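Local coordinates for uncharacterized protein YqbN (Bacillus subtilis, PDB 3KLU) that is of unknown function but belongs to the XkdN-like phage tail assembly chaperone family and so may assist phage tail assembly, at residues Val26-Ser31 / Phe44-Ile49. Numbering follows the deposited sequence.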
# COMPACT_ATOMS: atom_id res chain seq x y z
N VAL A 26 6.97 5.26 -5.23
CA VAL A 26 6.60 5.11 -6.63
C VAL A 26 5.20 5.65 -6.92
O VAL A 26 4.22 5.26 -6.26
CB VAL A 26 6.65 3.61 -6.95
CG1 VAL A 26 6.13 3.33 -8.33
CG2 VAL A 26 8.08 3.12 -6.80
N GLU A 27 5.09 6.57 -7.88
CA GLU A 27 3.79 7.14 -8.25
C GLU A 27 3.19 6.28 -9.34
O GLU A 27 3.86 5.93 -10.30
CB GLU A 27 3.95 8.53 -8.80
CG GLU A 27 3.91 9.65 -7.81
CD GLU A 27 3.98 10.99 -8.53
OE1 GLU A 27 3.81 12.04 -7.87
OE2 GLU A 27 4.21 10.96 -9.76
N VAL A 28 1.90 5.98 -9.21
CA VAL A 28 1.21 5.13 -10.16
C VAL A 28 -0.21 5.64 -10.33
O VAL A 28 -0.95 5.77 -9.34
CB VAL A 28 1.07 3.68 -9.63
CG1 VAL A 28 0.40 2.83 -10.67
CG2 VAL A 28 2.43 3.11 -9.24
N PRO A 29 -0.62 5.92 -11.57
CA PRO A 29 -1.98 6.40 -11.83
C PRO A 29 -2.97 5.23 -11.82
O PRO A 29 -3.35 4.70 -12.84
CB PRO A 29 -1.85 7.07 -13.18
CG PRO A 29 -0.87 6.17 -13.88
CD PRO A 29 0.17 5.83 -12.81
N ILE A 30 -3.40 4.84 -10.63
CA ILE A 30 -4.33 3.73 -10.46
C ILE A 30 -5.70 3.96 -11.09
O ILE A 30 -6.39 3.00 -11.42
CB ILE A 30 -4.50 3.42 -8.96
CG1 ILE A 30 -3.23 2.71 -8.45
CG2 ILE A 30 -5.76 2.59 -8.71
CD1 ILE A 30 -3.03 1.34 -9.02
N SER A 31 -6.11 5.22 -11.23
CA SER A 31 -7.41 5.53 -11.83
C SER A 31 -7.47 6.91 -12.46
O SER A 31 -6.94 7.89 -11.92
CB SER A 31 -8.53 5.40 -10.80
OG SER A 31 -9.74 5.90 -11.35
N PHE A 44 -1.43 7.50 -7.45
CA PHE A 44 -1.27 7.00 -6.10
C PHE A 44 0.23 6.93 -5.86
O PHE A 44 1.00 6.69 -6.79
CB PHE A 44 -1.81 5.59 -6.00
CG PHE A 44 -3.25 5.52 -5.69
CD1 PHE A 44 -4.13 6.44 -6.21
CD2 PHE A 44 -3.73 4.49 -4.92
CE1 PHE A 44 -5.52 6.31 -5.96
CE2 PHE A 44 -5.11 4.35 -4.65
CZ PHE A 44 -6.00 5.26 -5.18
N ILE A 45 0.63 7.14 -4.60
CA ILE A 45 2.02 7.03 -4.21
C ILE A 45 2.15 5.81 -3.31
O ILE A 45 1.50 5.73 -2.23
CB ILE A 45 2.48 8.23 -3.44
CG1 ILE A 45 2.38 9.46 -4.32
CG2 ILE A 45 3.95 8.04 -3.01
CD1 ILE A 45 2.76 10.73 -3.58
N PHE A 46 2.97 4.86 -3.77
CA PHE A 46 3.24 3.62 -3.06
C PHE A 46 4.66 3.65 -2.51
O PHE A 46 5.52 4.40 -3.01
CB PHE A 46 3.12 2.40 -3.98
CG PHE A 46 1.71 2.18 -4.54
CD1 PHE A 46 1.23 2.95 -5.60
CD2 PHE A 46 0.92 1.13 -4.06
CE1 PHE A 46 -0.02 2.66 -6.18
CE2 PHE A 46 -0.32 0.84 -4.63
CZ PHE A 46 -0.79 1.60 -5.69
N LYS A 47 4.88 2.86 -1.46
CA LYS A 47 6.18 2.73 -0.82
C LYS A 47 6.12 1.48 0.02
O LYS A 47 5.36 1.41 0.98
CB LYS A 47 6.47 3.91 0.09
CG LYS A 47 7.86 3.84 0.72
CD LYS A 47 7.98 4.88 1.83
CE LYS A 47 9.42 5.17 2.14
NZ LYS A 47 10.05 3.86 2.44
N ALA A 48 6.90 0.47 -0.37
CA ALA A 48 6.97 -0.81 0.34
C ALA A 48 7.08 -0.67 1.87
O ALA A 48 7.72 0.25 2.41
CB ALA A 48 8.16 -1.63 -0.17
N ILE A 49 6.43 -1.58 2.58
CA ILE A 49 6.53 -1.55 4.02
C ILE A 49 7.66 -2.52 4.37
O ILE A 49 8.32 -3.07 3.49
CB ILE A 49 5.19 -1.94 4.66
CG1 ILE A 49 4.76 -3.33 4.18
CG2 ILE A 49 4.13 -0.92 4.26
CD1 ILE A 49 3.61 -3.93 4.96
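Val28 O is gripped by two backbone N-H groups: Phe44 N across the pair of strands, at 2.6 Å, which comes in 40° above the plane of the Val28 carbonyl, and, more weakly, Ile30 N from two residues further along its own segment. The second bond closes an inverse gamma turn centred on Pro29. Val28 N returns a bond to Phe44 O, which also takes a CA-H...O contact from Glu27. Two residues along, Val26 and Phe46 form the second hydrogen-bonded pair of this antiparallel arrangement; Phe46 N bonds to Val26 O at 2.8 Å. Between these two pairs lies the non-hydrogen-bonded pair Glu27-Ile45, whose side chains run side by side on the reverse face, touching through Glu27 CG and Ile45 CG1 at 3.8 Å.

The other face carries Val26, Val28, Phe44 and Phe46. Just past the turn, Ile30 points back toward strand 44-46, over the Phe44 ring: its CB sits 4.0 Å from the centroid of that ring, only 9° off the normal, a CH-pi contact over the centre. With CG1 anti to the carbonyl carbon (chi1 -74°), the same side chain lays CG1 against the edge of the Phe46 ring, 3.8 Å from Phe46 CZ. Val28 crosses Phe46 at about a right angle, its CB 3.8 Å from Phe46 CE1. Strands 26-28 and 44-46 are consecutive antiparallel neighbours, a beta hairpin whose long connection holds no helix or strand.

Within the three-stranded antiparallel sheet, 44-46 is the middle strand, with Ile45 hydrogen-bonded through its backbone to Val91 and Tyr92 of strand 90-92. Helix 120-133 packs on the phenylalanine face, where Trp126 meets both rings, Lys129 touches Val28 and Phe46, and Ile133 reaches Val26 and Phe46.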